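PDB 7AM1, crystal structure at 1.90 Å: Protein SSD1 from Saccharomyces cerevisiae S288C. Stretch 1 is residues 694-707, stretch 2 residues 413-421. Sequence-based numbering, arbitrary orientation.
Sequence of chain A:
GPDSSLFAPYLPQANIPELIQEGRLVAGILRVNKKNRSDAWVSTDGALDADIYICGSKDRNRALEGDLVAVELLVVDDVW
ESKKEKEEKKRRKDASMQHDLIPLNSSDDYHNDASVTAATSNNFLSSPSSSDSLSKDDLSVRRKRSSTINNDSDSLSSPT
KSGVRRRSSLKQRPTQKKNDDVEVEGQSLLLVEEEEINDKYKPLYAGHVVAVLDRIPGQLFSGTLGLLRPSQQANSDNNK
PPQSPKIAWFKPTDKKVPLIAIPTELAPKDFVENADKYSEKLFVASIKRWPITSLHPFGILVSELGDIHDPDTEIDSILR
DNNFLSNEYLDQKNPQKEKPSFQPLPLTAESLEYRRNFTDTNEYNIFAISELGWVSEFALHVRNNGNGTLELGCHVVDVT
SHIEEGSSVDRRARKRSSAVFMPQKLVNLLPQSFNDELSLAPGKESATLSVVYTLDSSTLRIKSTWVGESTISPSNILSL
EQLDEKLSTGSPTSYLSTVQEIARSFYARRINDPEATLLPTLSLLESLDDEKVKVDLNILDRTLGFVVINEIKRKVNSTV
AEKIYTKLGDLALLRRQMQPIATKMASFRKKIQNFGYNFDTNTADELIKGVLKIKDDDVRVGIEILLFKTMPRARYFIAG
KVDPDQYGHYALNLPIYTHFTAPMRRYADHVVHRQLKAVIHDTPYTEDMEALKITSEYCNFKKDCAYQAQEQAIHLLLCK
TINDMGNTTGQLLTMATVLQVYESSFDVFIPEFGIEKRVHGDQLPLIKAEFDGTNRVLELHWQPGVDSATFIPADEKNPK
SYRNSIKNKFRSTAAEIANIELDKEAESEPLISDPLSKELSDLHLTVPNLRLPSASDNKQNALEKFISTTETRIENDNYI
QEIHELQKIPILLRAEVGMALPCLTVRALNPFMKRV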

# COMPACT_ATOMS: atom_id res chain seq x y z
N ILE A 694 23.56 0.50 1.39
CA ILE A 694 22.93 0.66 2.70
C ILE A 694 21.92 1.80 2.65
O ILE A 694 20.85 1.74 3.28
CB ILE A 694 23.99 0.90 3.79
CG1 ILE A 694 24.82 -0.37 4.00
CG2 ILE A 694 23.33 1.34 5.09
CD1 ILE A 694 26.02 -0.20 4.93
N THR A 695 22.24 2.87 1.92
CA THR A 695 21.32 3.99 1.78
C THR A 695 20.05 3.56 1.05
O THR A 695 18.94 3.91 1.47
CB THR A 695 22.01 5.14 1.06
OG1 THR A 695 23.06 5.65 1.89
CG2 THR A 695 21.03 6.27 0.74
N SER A 696 20.19 2.80 -0.05
CA SER A 696 19.02 2.41 -0.82
C SER A 696 18.11 1.48 -0.02
O SER A 696 16.89 1.63 -0.05
CB SER A 696 19.44 1.74 -2.12
OG SER A 696 20.07 0.49 -1.88
N GLU A 697 18.69 0.52 0.70
CA GLU A 697 17.84 -0.40 1.45
C GLU A 697 17.15 0.29 2.62
O GLU A 697 16.02 -0.08 2.96
CB GLU A 697 18.65 -1.60 1.94
CG GLU A 697 19.07 -2.54 0.81
CD GLU A 697 17.88 -3.09 0.03
OE1 GLU A 697 16.71 -2.87 0.43
OE2 GLU A 697 18.12 -3.76 -1.00
N TYR A 698 17.80 1.26 3.25
CA TYR A 698 17.12 2.05 4.27
C TYR A 698 15.97 2.86 3.67
O TYR A 698 14.89 2.95 4.26
CB TYR A 698 18.11 2.98 4.98
CG TYR A 698 17.51 3.71 6.16
CD1 TYR A 698 17.28 3.05 7.36
CD2 TYR A 698 17.18 5.05 6.08
CE1 TYR A 698 16.73 3.70 8.44
CE2 TYR A 698 16.62 5.72 7.16
CZ TYR A 698 16.40 5.04 8.33
OH TYR A 698 15.86 5.69 9.41
N CYS A 699 16.19 3.46 2.49
CA CYS A 699 15.11 4.17 1.81
C CYS A 699 13.94 3.23 1.54
O CYS A 699 12.78 3.61 1.70
CB CYS A 699 15.60 4.78 0.49
SG CYS A 699 16.67 6.23 0.65
N ASN A 700 14.23 2.00 1.11
CA ASN A 700 13.17 1.02 0.89
C ASN A 700 12.39 0.79 2.18
O ASN A 700 11.16 0.76 2.18
CB ASN A 700 13.77 -0.30 0.41
CG ASN A 700 14.20 -0.25 -1.04
OD1 ASN A 700 13.65 0.49 -1.85
ND2 ASN A 700 15.21 -1.05 -1.37
N PHE A 701 13.11 0.61 3.29
CA PHE A 701 12.44 0.33 4.55
C PHE A 701 11.51 1.46 4.95
O PHE A 701 10.33 1.24 5.23
CB PHE A 701 13.49 0.08 5.64
CG PHE A 701 12.92 -0.08 7.01
CD1 PHE A 701 12.32 -1.27 7.39
CD2 PHE A 701 13.02 0.95 7.93
CE1 PHE A 701 11.79 -1.41 8.66
CE2 PHE A 701 12.50 0.80 9.21
CZ PHE A 701 11.89 -0.38 9.57
N LYS A 702 12.02 2.69 4.95
CA LYS A 702 11.21 3.82 5.40
C LYS A 702 10.08 4.13 4.41
O LYS A 702 9.01 4.57 4.83
CB LYS A 702 12.10 5.04 5.63
CG LYS A 702 13.21 4.77 6.65
CD LYS A 702 12.78 4.84 8.13
CE LYS A 702 12.00 6.10 8.48
NZ LYS A 702 12.17 6.47 9.92
N LYS A 703 10.31 3.93 3.11
CA LYS A 703 9.26 4.20 2.13
C LYS A 703 8.12 3.19 2.25
O LYS A 703 6.94 3.56 2.21
CB LYS A 703 9.84 4.19 0.72
CG LYS A 703 8.83 4.50 -0.36
CD LYS A 703 9.51 5.10 -1.59
CE LYS A 703 8.50 5.55 -2.61
NZ LYS A 703 7.67 6.66 -2.08
N ASP A 704 8.45 1.91 2.43
CA ASP A 704 7.38 0.94 2.61
C ASP A 704 6.65 1.18 3.92
O ASP A 704 5.44 0.95 4.00
CB ASP A 704 7.96 -0.47 2.53
CG ASP A 704 8.36 -0.84 1.11
OD1 ASP A 704 7.87 -0.19 0.17
OD2 ASP A 704 9.18 -1.76 0.94
N CYS A 705 7.35 1.68 4.94
CA CYS A 705 6.70 2.08 6.18
C CYS A 705 5.75 3.25 5.95
O CYS A 705 4.66 3.30 6.54
CB CYS A 705 7.75 2.44 7.23
SG CYS A 705 8.60 1.01 7.99
N ALA A 706 6.15 4.23 5.12
CA ALA A 706 5.27 5.36 4.83
C ALA A 706 4.02 4.90 4.10
O ALA A 706 2.93 5.44 4.31
CB ALA A 706 6.01 6.42 4.01
N TYR A 707 4.17 3.92 3.20
CA TYR A 707 3.02 3.33 2.53
C TYR A 707 2.10 2.64 3.53
O TYR A 707 0.88 2.85 3.52
CB TYR A 707 3.53 2.34 1.48
CG TYR A 707 2.50 1.39 0.91
CD1 TYR A 707 1.61 1.82 -0.07
CD2 TYR A 707 2.43 0.07 1.31
CE1 TYR A 707 0.67 0.95 -0.61
CE2 TYR A 707 1.50 -0.80 0.78
CZ TYR A 707 0.62 -0.35 -0.18
OH TYR A 707 -0.30 -1.21 -0.72
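Stretch 2 413-421: ARKRSSAVF

Stretch 1 is helical throughout, from Ile694 to Tyr707, and the helix runs on beyond both ends. Stretch 2 changes form along its length. Residues 413-416 finish a helix, Ser417 leaves helical geometry with a positive phi of 77°, and Ser418 and Ala419 lead in extended form to a strand at Val420 and Phe421. The two pieces run in the same direction. Ser417 has its CA 5.9 Å from CA of Cys699, Ser418 CA lies 5.7 Å from Lys703 CA, and Val420 CA lies 5.2 Å from Ala706 CA. Together they bury 471 Å².

Ala706, Ser417 and Arg414 are the most covered residues. The CA-to-CB bond of Ala706 points toward stretch 2, and its methyl group makes the contacts. Its CB is 3.5 Å from Ser418 OG, 3.5 Å from Ala419 O and 4.1 Å from Val420 CG2. Ser418 OG donates a hydrogen bond to Ala419 O at 2.8 Å, so these two oxygens are already paired beside the methyl group. Water 2 links the backbones here: it donates to Ala706 O (3.1 Å) and accepts from Phe421 N (2.8 Å).

Ser417 sits at the turn and points toward the helix. Its CB is 3.5 Å from Lys702 CB, and its OG is 3.5 Å from Cys699 CA. Water 1 bridges Ser417 OG (2.9 Å) and Cys699 O (2.7 Å).

Arg414 starts sideways, but its end comes nearer the helix. Its NH1 is 2.8 Å from Thr695 OG1, at an angle too poor for a hydrogen bond. Arg414 O lies 3.3 Å from Tyr698 CE2, at the ring edge.

The direct hydrogen bond between the stretches runs from Tyr698 OH to Lys415 O, 2.8 Å. It uses a carbonyl at the end of the stretch 2 helix. Lys702 reaches the same end, with CE 3.1 Å from Arg416 O.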

# COMPACT_ATOMS: atom_id res chain seq x y z
N ALA A 413 17.39 14.49 7.50
CA ALA A 413 16.48 14.15 6.42
C ALA A 413 16.70 12.72 5.93
O ALA A 413 15.76 12.02 5.56
CB ALA A 413 16.64 15.13 5.26
N ARG A 414 17.96 12.28 5.90
CA ARG A 414 18.26 10.90 5.55
C ARG A 414 17.64 9.95 6.56
O ARG A 414 17.14 8.87 6.19
CB ARG A 414 19.77 10.70 5.47
CG ARG A 414 20.21 9.31 5.02
CD ARG A 414 21.72 9.14 5.21
NE ARG A 414 22.49 9.99 4.30
CZ ARG A 414 22.98 9.60 3.13
NH1 ARG A 414 22.79 8.36 2.70
NH2 ARG A 414 23.67 10.46 2.39
N LYS A 415 17.65 10.32 7.85
CA LYS A 415 17.05 9.48 8.87
C LYS A 415 15.54 9.38 8.70
O LYS A 415 14.96 8.28 8.77
CB LYS A 415 17.39 10.02 10.26
CG LYS A 415 16.94 9.11 11.41
N ARG A 416 14.87 10.52 8.48
CA ARG A 416 13.44 10.50 8.20
C ARG A 416 13.15 9.70 6.94
O ARG A 416 12.28 8.82 6.92
CB ARG A 416 12.91 11.92 8.06
CG ARG A 416 12.50 12.58 9.36
CD ARG A 416 11.59 13.79 9.14
NE ARG A 416 11.43 14.53 10.39
CZ ARG A 416 10.39 15.29 10.71
NH1 ARG A 416 9.38 15.44 9.87
NH2 ARG A 416 10.37 15.90 11.88
N SER A 417 13.87 10.01 5.86
CA SER A 417 13.92 9.25 4.62
C SER A 417 12.69 9.47 3.75
O SER A 417 12.83 9.72 2.55
CB SER A 417 14.10 7.76 4.91
OG SER A 417 14.35 7.03 3.72
N SER A 418 11.50 9.37 4.32
CA SER A 418 10.29 9.60 3.54
C SER A 418 9.29 10.42 4.34
O SER A 418 9.12 10.22 5.55
CB SER A 418 9.64 8.27 3.11
OG SER A 418 8.39 8.51 2.49
N ALA A 419 8.62 11.33 3.65
CA ALA A 419 7.45 11.97 4.22
C ALA A 419 6.32 10.95 4.32
O ALA A 419 6.32 9.92 3.64
CB ALA A 419 7.02 13.17 3.39
N VAL A 420 5.36 11.24 5.19
CA VAL A 420 4.21 10.37 5.39
C VAL A 420 2.95 11.19 5.15
O VAL A 420 2.80 12.28 5.70
CB VAL A 420 4.19 9.76 6.81
CG1 VAL A 420 3.04 8.78 6.94
CG2 VAL A 420 5.52 9.09 7.12
N PHE A 421 2.05 10.66 4.33
CA PHE A 421 0.79 11.32 4.01
C PHE A 421 -0.37 10.44 4.47
O PHE A 421 -0.54 9.32 3.97
CB PHE A 421 0.71 11.64 2.52
CG PHE A 421 1.84 12.49 2.04
CD1 PHE A 421 1.75 13.87 2.09
CD2 PHE A 421 3.00 11.91 1.56
CE1 PHE A 421 2.79 14.66 1.66
CE2 PHE A 421 4.05 12.70 1.11
CZ PHE A 421 3.95 14.07 1.17
O HOH W 1 12.49 6.34 1.56
O HOH W 2 2.76 8.29 3.08